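Local coordinates for protein argonaute (Aquifex aeolicus, PDB 1YVU), which cleaves RNA targets as a DNA-guided endonuclease, using short single-stranded DNA guides to bind the complementary strand and divalent metal ions for cleavage, at residues G500-R505 / Y681-T686; N514-T519 / L688-I693; D571-R576 / L595-K600. All blocks are in the same frame, centred on the assembly; numbering follows the deposited sequence.

Contact 1: residues G500-R505 / Y681-T686; sequences GIDISR and YSDKIT. With CA (calcium ion), chain B.
D502 on strand 497-505 and D683 on the first turn of helix 682-690 reach for one calcium ion from positions 181 residues apart in the sequence. D683 OD2 binds the calcium at 2.5 Å and D502 OD2 at 2.9 Å. In both residues CG is anti to the backbone N (chi1 -171° in D502, -158° in D683), and the two carboxylates meet at the metal with their planes 68° apart. The other oxygen of D683, OD1, is engaged by K687 in a salt bridge, so lysine and metal share this group between them. D502 OD1 accepts a bond from S504 OG at 2.8 Å, met on the syn side and somewhat out of the carboxylate plane, which should limit rotation of the group. S504 OG also lies 3.1 Å from T686 OG1, extending the polar row from strand to helix. The touching residues are buried, and CB of D502 also lies 4.1 Å from CB of S682; by contrast K684, whose side chain starts away from the strand, is exposed. Acidic residues on a central strand and a C-terminal helix are the hallmark of the RNase H fold of PIWI domains, and by similarity both aspartates are catalytic. Strand 515-522 flanks strand 497-505 and touches the helix through F518, while helices 542-557 and 576-589 pack against I501 and I503.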
loop_
_atom_site.group_PDB
_atom_site.type_symbol
_atom_site.label_atom_id
_atom_site.label_comp_id
_atom_site.label_asym_id
_atom_site.label_seq_id
_atom_site.Cartn_x
_atom_site.Cartn_y
_atom_site.Cartn_z
ATOM N N GLY A 500 7.544 -8.873 -12.105
ATOM C CA GLY A 500 6.855 -8.215 -11.009
ATOM C C GLY A 500 5.675 -9.028 -10.531
ATOM O O GLY A 500 4.872 -9.455 -11.362
ATOM N N ILE A 501 5.607 -9.278 -9.220
ATOM C CA ILE A 501 4.517 -10.070 -8.647
ATOM C C ILE A 501 3.778 -9.417 -7.461
ATOM O O ILE A 501 4.319 -8.520 -6.810
ATOM C CB ILE A 501 5.033 -11.494 -8.101
ATOM C CG1 ILE A 501 6.087 -12.122 -9.030
ATOM C CG2 ILE A 501 3.847 -12.503 -7.932
ATOM C CD1 ILE A 501 6.434 -13.593 -8.770
ATOM N N ASP A 502 2.490 -9.761 -7.333
ATOM C CA ASP A 502 1.652 -9.436 -6.176
ATOM C C ASP A 502 0.815 -10.684 -6.111
ATOM O O ASP A 502 0.482 -11.306 -7.134
ATOM C CB ASP A 502 0.692 -8.235 -6.252
ATOM C CG ASP A 502 0.031 -7.899 -4.831
ATOM O OD1 ASP A 502 -0.834 -8.649 -4.327
ATOM O OD2 ASP A 502 0.392 -6.895 -4.173
ATOM N N ILE A 503 0.609 -11.118 -4.877
ATOM C CA ILE A 503 -0.193 -12.269 -4.556
ATOM C C ILE A 503 -1.086 -11.709 -3.462
ATOM O O ILE A 503 -0.595 -11.081 -2.509
ATOM C CB ILE A 503 0.674 -13.437 -4.034
ATOM C CG1 ILE A 503 1.650 -13.908 -5.133
ATOM C CG2 ILE A 503 -0.233 -14.575 -3.572
ATOM C CD1 ILE A 503 2.607 -15.065 -4.783
ATOM N N SER A 504 -2.392 -11.795 -3.699
ATOM C CA SER A 504 -3.398 -11.326 -2.745
ATOM C C SER A 504 -4.322 -12.484 -2.430
ATOM O O SER A 504 -4.859 -13.135 -3.322
ATOM C CB SER A 504 -4.168 -10.109 -3.269
ATOM O OG SER A 504 -3.345 -8.946 -3.215
ATOM N N ARG A 505 -4.507 -12.720 -1.141
ATOM C CA ARG A 505 -5.321 -13.825 -0.646
ATOM C C ARG A 505 -6.598 -13.435 0.096
ATOM O O ARG A 505 -6.744 -12.300 0.555
ATOM C CB ARG A 505 -4.461 -14.683 0.307
ATOM C CG ARG A 505 -3.133 -15.201 -0.269
ATOM C CD ARG A 505 -2.006 -15.092 0.742
ATOM N NE ARG A 505 -0.713 -15.465 0.173
ATOM C CZ ARG A 505 -0.052 -16.583 0.467
ATOM N NH1 ARG A 505 -0.556 -17.465 1.338
ATOM N NH2 ARG A 505 1.122 -16.815 -0.114
ATOM N N TYR A 681 -0.264 -1.229 -10.885
ATOM C CA TYR A 681 -1.593 -1.836 -10.984
ATOM C C TYR A 681 -1.680 -3.302 -10.531
ATOM O O TYR A 681 -2.779 -3.869 -10.497
ATOM C CB TYR A 681 -2.171 -1.687 -12.398
ATOM C CG TYR A 681 -3.372 -0.799 -12.455
ATOM C CD1 TYR A 681 -3.341 0.508 -11.907
ATOM C CD2 TYR A 681 -4.565 -1.268 -13.017
ATOM C CE1 TYR A 681 -4.481 1.325 -11.912
ATOM C CE2 TYR A 681 -5.716 -0.468 -13.037
ATOM C CZ TYR A 681 -5.679 0.833 -12.479
ATOM O OH TYR A 681 -6.835 1.611 -12.474
ATOM N N SER A 682 -0.542 -3.911 -10.170
ATOM C CA SER A 682 -0.531 -5.312 -9.743
ATOM C C SER A 682 -1.393 -5.634 -8.524
ATOM O O SER A 682 -2.104 -6.653 -8.539
ATOM C CB SER A 682 0.886 -5.851 -9.566
ATOM O OG SER A 682 1.461 -6.079 -10.833
ATOM N N ASP A 683 -1.428 -4.726 -7.540
ATOM C CA ASP A 683 -2.232 -4.960 -6.344
ATOM C C ASP A 683 -3.721 -4.706 -6.566
ATOM O O ASP A 683 -4.551 -5.299 -5.878
ATOM C CB ASP A 683 -1.724 -4.148 -5.158
ATOM C CG ASP A 683 -2.160 -4.725 -3.807
ATOM O OD1 ASP A 683 -3.075 -4.123 -3.206
ATOM O OD2 ASP A 683 -1.595 -5.751 -3.356
ATOM N N LYS A 684 -4.053 -3.835 -7.520
ATOM C CA LYS A 684 -5.460 -3.547 -7.818
ATOM C C LYS A 684 -6.135 -4.625 -8.657
ATOM O O LYS A 684 -7.296 -4.930 -8.417
ATOM C CB LYS A 684 -5.643 -2.147 -8.422
ATOM C CG LYS A 684 -5.344 -1.046 -7.379
ATOM C CD LYS A 684 -5.597 0.405 -7.830
ATOM C CE LYS A 684 -5.110 1.394 -6.736
ATOM N NZ LYS A 684 -5.613 2.792 -6.937
ATOM N N ILE A 685 -5.368 -5.268 -9.545
ATOM C CA ILE A 685 -5.842 -6.355 -10.429
ATOM C C ILE A 685 -6.092 -7.692 -9.664
ATOM O O ILE A 685 -7.099 -8.353 -9.891
ATOM C CB ILE A 685 -4.854 -6.554 -11.651
ATOM C CG1 ILE A 685 -4.815 -5.300 -12.513
ATOM C CG2 ILE A 685 -5.284 -7.701 -12.554
ATOM C CD1 ILE A 685 -3.711 -5.309 -13.521
ATOM N N THR A 686 -5.208 -8.049 -8.731
ATOM C CA THR A 686 -5.338 -9.266 -7.938
ATOM C C THR A 686 -6.538 -9.195 -6.990
ATOM O O THR A 686 -7.329 -10.131 -6.923
ATOM C CB THR A 686 -4.077 -9.530 -7.107
ATOM O OG1 THR A 686 -3.861 -8.443 -6.206
ATOM C CG2 THR A 686 -2.880 -9.706 -7.980
HETATM CA CA CA B . -0.863 -7.470 -1.656
#

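Contact 2: residues N514-T519 / L688-I693; sequences NAVAFT and LMLRGI
N514, whose carboxamide lies against L690, has its OD1 gripped by two weak hydrogen bonds: one from A515 N at 2.8 Å, bent to 127° at the hydrogen, and one with S535 OG of the adjoining strand 528-536. Together they probably help to hold the carboxamide beside strand 515-522, where the RNase H fold of the PIWI domain packs the last turn of helix 682-690 over its sheet. The amide nitrogen faces the helix end loosely, ND2 standing 3.7 Å from L690 O, too far for a hydrogen bond. The rest of the contact is apolar. V516 points toward the helix and divides its two methyls between consecutive residues: CG1, anti to the backbone N (chi1 177°), touches CB of M689 at 3.8 Å, and CG2 lies against L690. M689, present as selenomethionine, offers little more than its CB here, because the chain bends at chi2 (-44°) and carries the selenium off from the strand. L690 runs past V516 in the opposite direction, and its CD2 comes down between V516 and N514 onto the strand backbone, 3.9 Å from A515 CA. G692 N bonds to M689 O at 3.1 Å. L690 also touches S504 on the neighbouring strand 497-505, and its tightest apolar pairing with V516 is CD2 to CG2 at 3.7 Å.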
loop_
_atom_site.group_PDB
_atom_site.type_symbol
_atom_site.label_atom_id
_atom_site.label_comp_id
_atom_site.label_asym_id
_atom_site.label_seq_id
_atom_site.Cartn_x
_atom_site.Cartn_y
_atom_site.Cartn_z
ATOM N N ASN A 514 -9.074 -18.535 -0.938
ATOM C CA ASN A 514 -8.817 -18.136 -2.314
ATOM C C ASN A 514 -7.575 -17.232 -2.375
ATOM O O ASN A 514 -7.237 -16.546 -1.394
ATOM C CB ASN A 514 -10.061 -17.452 -2.908
ATOM C CG ASN A 514 -9.988 -17.291 -4.440
ATOM O OD1 ASN A 514 -9.160 -17.914 -5.127
ATOM N ND2 ASN A 514 -10.876 -16.452 -4.976
ATOM N N ALA A 515 -6.894 -17.306 -3.523
ATOM C CA ALA A 515 -5.674 -16.550 -3.839
ATOM C C ALA A 515 -5.527 -16.332 -5.337
ATOM O O ALA A 515 -5.847 -17.200 -6.139
ATOM C CB ALA A 515 -4.426 -17.274 -3.320
ATOM N N VAL A 516 -5.039 -15.153 -5.694
ATOM C CA VAL A 516 -4.801 -14.765 -7.077
ATOM C C VAL A 516 -3.362 -14.236 -7.158
ATOM O O VAL A 516 -2.938 -13.435 -6.302
ATOM C CB VAL A 516 -5.791 -13.628 -7.535
ATOM C CG1 VAL A 516 -5.475 -13.182 -8.954
ATOM C CG2 VAL A 516 -7.251 -14.095 -7.464
ATOM N N ALA A 517 -2.636 -14.667 -8.199
ATOM C CA ALA A 517 -1.255 -14.233 -8.460
ATOM C C ALA A 517 -1.177 -13.532 -9.795
ATOM O O ALA A 517 -1.660 -14.064 -10.807
ATOM C CB ALA A 517 -0.289 -15.421 -8.481
ATOM N N PHE A 518 -0.575 -12.345 -9.804
ATOM C CA PHE A 518 -0.392 -11.623 -11.054
ATOM C C PHE A 518 1.076 -11.278 -11.344
ATOM O O PHE A 518 1.632 -10.303 -10.811
ATOM C CB PHE A 518 -1.290 -10.384 -11.137
ATOM C CG PHE A 518 -1.280 -9.694 -12.500
ATOM C CD1 PHE A 518 -1.347 -10.442 -13.701
ATOM C CD2 PHE A 518 -1.204 -8.290 -12.586
ATOM C CE1 PHE A 518 -1.340 -9.829 -14.954
ATOM C CE2 PHE A 518 -1.199 -7.655 -13.851
ATOM C CZ PHE A 518 -1.268 -8.449 -15.040
ATOM N N THR A 519 1.631 -12.026 -12.297
ATOM C CA THR A 519 3.023 -11.892 -12.744
ATOM C C THR A 519 3.134 -11.152 -14.078
ATOM O O THR A 519 2.264 -11.278 -14.963
ATOM C CB THR A 519 3.709 -13.287 -12.793
ATOM O OG1 THR A 519 3.613 -13.886 -11.489
ATOM C CG2 THR A 519 5.188 -13.195 -13.189
ATOM N N LEU A 688 -9.121 -7.624 -7.374
ATOM C CA LEU A 688 -10.309 -7.533 -8.212
ATOM C C LEU A 688 -10.762 -8.925 -8.673
ATOM O O LEU A 688 -11.964 -9.241 -8.715
ATOM C CB LEU A 688 -9.979 -6.654 -9.426
ATOM C CG LEU A 688 -11.062 -6.247 -10.425
ATOM C CD1 LEU A 688 -11.989 -5.200 -9.859
ATOM C CD2 LEU A 688 -10.413 -5.732 -11.643
HETATM N N MSE A 689 -9.773 -9.751 -9.007
HETATM C CA MSE A 689 -10.011 -11.100 -9.475
HETATM C C MSE A 689 -10.464 -11.999 -8.334
HETATM O O MSE A 689 -11.201 -12.951 -8.565
HETATM C CB MSE A 689 -8.767 -11.643 -10.180
HETATM C CG MSE A 689 -8.318 -10.865 -11.427
HETATM SE SE MSE A 689 -9.719 -10.327 -12.674
HETATM C CE MSE A 689 -8.872 -8.773 -13.473
ATOM N N LEU A 690 -10.038 -11.660 -7.112
ATOM C CA LEU A 690 -10.416 -12.354 -5.856
ATOM C C LEU A 690 -11.939 -12.239 -5.585
ATOM O O LEU A 690 -12.580 -13.194 -5.129
ATOM C CB LEU A 690 -9.667 -11.738 -4.650
ATOM C CG LEU A 690 -8.258 -12.143 -4.210
ATOM C CD1 LEU A 690 -7.849 -11.305 -2.999
ATOM C CD2 LEU A 690 -8.205 -13.629 -3.888
ATOM N N ARG A 691 -12.490 -11.058 -5.892
ATOM C CA ARG A 691 -13.914 -10.727 -5.763
ATOM C C ARG A 691 -14.748 -11.456 -6.845
ATOM O O ARG A 691 -15.943 -11.229 -6.971
ATOM C CB ARG A 691 -14.121 -9.200 -5.916
ATOM C CG ARG A 691 -13.414 -8.339 -4.878
ATOM C CD ARG A 691 -13.682 -6.833 -5.014
ATOM N NE ARG A 691 -13.043 -6.110 -3.899
ATOM C CZ ARG A 691 -13.449 -4.941 -3.388
ATOM N NH1 ARG A 691 -14.515 -4.307 -3.881
ATOM N NH2 ARG A 691 -12.815 -4.433 -2.328
ATOM N N GLY A 692 -14.094 -12.304 -7.638
ATOM C CA GLY A 692 -14.753 -13.061 -8.687
ATOM C C GLY A 692 -15.507 -14.267 -8.169
ATOM O O GLY A 692 -15.568 -14.516 -6.970
ATOM N N ILE A 693 -16.111 -14.997 -9.091
ATOM C CA ILE A 693 -16.896 -16.186 -8.788
ATOM C C ILE A 693 -16.220 -17.323 -9.512
ATOM O O ILE A 693 -16.305 -18.470 -9.105
ATOM C CB ILE A 693 -18.345 -15.972 -9.277
ATOM C CG1 ILE A 693 -19.175 -15.417 -8.139
ATOM C CG2 ILE A 693 -18.994 -17.224 -9.881
ATOM C CD1 ILE A 693 -20.374 -14.669 -8.639
#

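Contact 3: residues D571-R576 / L595-K600; sequences DGRLYR and LLEIIK
The contact between D571-R576 and L595-K600 is a buried one with a salt bridge at one end, a leucine pair at the other and a long ion pair between, and it lies at the edge of the PIWI active site. It belongs to the beta-alpha-beta unit of the RNase H fold: the loop 571-576 leaves strand 565-570, leads into helix 576-589, and lies across the end of the parallel neighbouring strand 592-599, the two directions differing by 127°. D571 is an active-site residue by similarity. At the D571 end K600 NZ forms a salt bridge with D571 OD1 at 3.2 Å, its hydrogen bond being weak. K600 has CG between its backbone N and carbonyl carbon (chi1 43°) and bends again at chi2 and chi4, and its side chain crosses that of D571 at about a right angle. E597, extended beyond CG, runs alongside the loop, with CG 4.0 Å from L574 CB, and carries its carboxylate to R573. OE1 stands 3.8 Å from R573 NH1, well out of the guanidinium plane, and the two groups are turned 76° apart. OE2 has a long, weak ion pair with R644 of strand 641-645. An alanine at E597 would probably leave R573 and R644 without their shared negative partner and open a gap beside L574. R573 also leans its CG on I599 CG1 at 4.1 Å. Farther along, L574 CD1 meets L595 CB at 3.8 Å, in a patch that V579 and F582 of helix 576-589 also touch. The chemistry suggests that the leucines give apolar contact and K600 a weakly hydrogen-bonded charge for D571, whereas R573–E597, with no N-H directed at the oxygen, probably adds only diffuse attraction.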
loop_
_atom_site.group_PDB
_atom_site.type_symbol
_atom_site.label_atom_id
_atom_site.label_comp_id
_atom_site.label_asym_id
_atom_site.label_seq_id
_atom_site.Cartn_x
_atom_site.Cartn_y
_atom_site.Cartn_z
ATOM N N ASP A 571 5.283 -6.463 -5.102
ATOM C CA ASP A 571 4.396 -5.358 -4.805
ATOM C C ASP A 571 4.301 -5.153 -3.303
ATOM O O ASP A 571 4.211 -4.024 -2.814
ATOM C CB ASP A 571 3.038 -5.652 -5.426
ATOM C CG ASP A 571 2.006 -4.547 -5.196
ATOM O OD1 ASP A 571 1.406 -4.500 -4.080
ATOM O OD2 ASP A 571 1.758 -3.769 -6.155
ATOM N N GLY A 572 4.378 -6.232 -2.558
ATOM C CA GLY A 572 4.276 -6.041 -1.133
ATOM C C GLY A 572 5.569 -6.400 -0.495
ATOM O O GLY A 572 6.643 -6.204 -1.067
ATOM N N ARG A 573 5.431 -6.861 0.740
ATOM C CA ARG A 573 6.546 -7.334 1.519
ATOM C C ARG A 573 6.607 -8.828 1.178
ATOM O O ARG A 573 5.575 -9.507 1.106
ATOM C CB ARG A 573 6.335 -7.091 3.040
ATOM C CG ARG A 573 6.801 -5.706 3.584
ATOM C CD ARG A 573 7.280 -5.753 5.078
ATOM N NE ARG A 573 7.777 -4.464 5.618
ATOM C CZ ARG A 573 9.033 -4.215 6.014
ATOM N NH1 ARG A 573 9.976 -5.148 5.936
ATOM N NH2 ARG A 573 9.337 -3.032 6.542
ATOM N N LEU A 574 7.796 -9.285 0.814
ATOM C CA LEU A 574 8.039 -10.682 0.496
ATOM C C LEU A 574 7.961 -11.494 1.786
ATOM O O LEU A 574 8.786 -11.306 2.690
ATOM C CB LEU A 574 9.444 -10.818 -0.068
ATOM C CG LEU A 574 9.681 -10.879 -1.554
ATOM C CD1 LEU A 574 11.125 -10.610 -1.829
ATOM C CD2 LEU A 574 9.271 -12.225 -2.072
ATOM N N TYR A 575 6.973 -12.380 1.883
ATOM C CA TYR A 575 6.821 -13.236 3.063
ATOM C C TYR A 575 7.921 -14.275 2.997
ATOM O O TYR A 575 8.326 -14.660 1.907
ATOM C CB TYR A 575 5.450 -13.909 3.069
ATOM C CG TYR A 575 4.293 -12.920 3.058
ATOM C CD1 TYR A 575 3.697 -12.518 1.843
ATOM C CD2 TYR A 575 3.787 -12.373 4.259
ATOM C CE1 TYR A 575 2.628 -11.599 1.815
ATOM C CE2 TYR A 575 2.709 -11.447 4.244
ATOM C CZ TYR A 575 2.137 -11.069 3.011
ATOM O OH TYR A 575 1.078 -10.183 2.952
ATOM N N ARG A 576 8.444 -14.662 4.162
ATOM C CA ARG A 576 9.536 -15.642 4.315
ATOM C C ARG A 576 9.413 -16.882 3.414
ATOM O O ARG A 576 10.403 -17.375 2.871
ATOM C CB ARG A 576 9.607 -16.047 5.786
ATOM C CG ARG A 576 10.754 -16.949 6.190
ATOM C CD ARG A 576 10.184 -18.124 6.978
ATOM N NE ARG A 576 11.193 -18.883 7.715
ATOM C CZ ARG A 576 10.950 -19.577 8.826
ATOM N NH1 ARG A 576 9.723 -19.620 9.350
ATOM N NH2 ARG A 576 11.944 -20.225 9.427
ATOM N N LEU A 595 15.946 -10.229 -5.588
ATOM C CA LEU A 595 14.627 -10.029 -4.995
ATOM C C LEU A 595 14.446 -8.669 -4.373
ATOM O O LEU A 595 15.221 -8.251 -3.494
ATOM C CB LEU A 595 14.320 -11.076 -3.923
ATOM C CG LEU A 595 14.296 -12.548 -4.320
ATOM C CD1 LEU A 595 13.959 -13.388 -3.092
ATOM C CD2 LEU A 595 13.321 -12.797 -5.460
ATOM N N LEU A 596 13.431 -7.960 -4.852
ATOM C CA LEU A 596 13.118 -6.645 -4.325
ATOM C C LEU A 596 11.700 -6.577 -3.809
ATOM O O LEU A 596 10.790 -7.164 -4.393
ATOM C CB LEU A 596 13.295 -5.552 -5.377
ATOM C CG LEU A 596 14.593 -5.467 -6.170
ATOM C CD1 LEU A 596 14.591 -4.213 -6.944
ATOM C CD2 LEU A 596 15.752 -5.461 -5.261
ATOM N N GLU A 597 11.548 -5.899 -2.678
ATOM C CA GLU A 597 10.260 -5.635 -2.039
ATOM C C GLU A 597 10.001 -4.179 -2.462
ATOM O O GLU A 597 10.957 -3.394 -2.552
ATOM C CB GLU A 597 10.426 -5.603 -0.519
ATOM C CG GLU A 597 10.211 -6.869 0.289
ATOM C CD GLU A 597 10.418 -6.610 1.810
ATOM O OE1 GLU A 597 10.720 -5.448 2.185
ATOM O OE2 GLU A 597 10.283 -7.558 2.638
ATOM N N ILE A 598 8.753 -3.830 -2.795
ATOM C CA ILE A 598 8.435 -2.434 -3.162
ATOM C C ILE A 598 7.317 -1.937 -2.261
ATOM O O ILE A 598 6.154 -2.236 -2.476
ATOM C CB ILE A 598 8.140 -2.230 -4.693
ATOM C CG1 ILE A 598 9.442 -2.384 -5.489
ATOM C CG2 ILE A 598 7.574 -0.819 -4.958
ATOM C CD1 ILE A 598 9.264 -2.349 -6.960
ATOM N N ILE A 599 7.706 -1.190 -1.232
ATOM C CA ILE A 599 6.785 -0.665 -0.235
ATOM C C ILE A 599 6.342 0.752 -0.575
ATOM O O ILE A 599 7.145 1.692 -0.489
ATOM C CB ILE A 599 7.422 -0.724 1.204
ATOM C CG1 ILE A 599 7.497 -2.169 1.696
ATOM C CG2 ILE A 599 6.588 0.073 2.238
ATOM C CD1 ILE A 599 8.655 -2.937 1.221
ATOM N N LYS A 600 5.053 0.895 -0.903
ATOM C CA LYS A 600 4.471 2.188 -1.264
ATOM C C LYS A 600 3.813 2.947 -0.127
ATOM O O LYS A 600 3.793 4.182 -0.136
ATOM C CB LYS A 600 3.505 2.057 -2.447
ATOM C CG LYS A 600 2.562 0.883 -2.447
ATOM C CD LYS A 600 3.134 -0.315 -3.174
ATOM C CE LYS A 600 2.233 -1.524 -2.935
ATOM N NZ LYS A 600 0.856 -1.376 -3.528
#

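All three contacts sit in the PIWI domain around one metal centre. Contacts 1 and 2 use opposite ends of helix 682-690 and neighbouring strands 497-505 and 515-522, joined by a probable hydrogen bond from F518 N to D502 O at 3.1 Å; the centres of contacts 1 and 2 are about 8 Å apart. Contact 3 supplies the third acidic residue: the side chain of D571 is about 4 Å from the calcium and about 3 Å from those of D502 and D683, and D571 N probably bonds to I501 O at 2.8 Å. Contact 2 lies farther off, the side chain of L690 about 8 Å from the calcium, and does not touch contact 3.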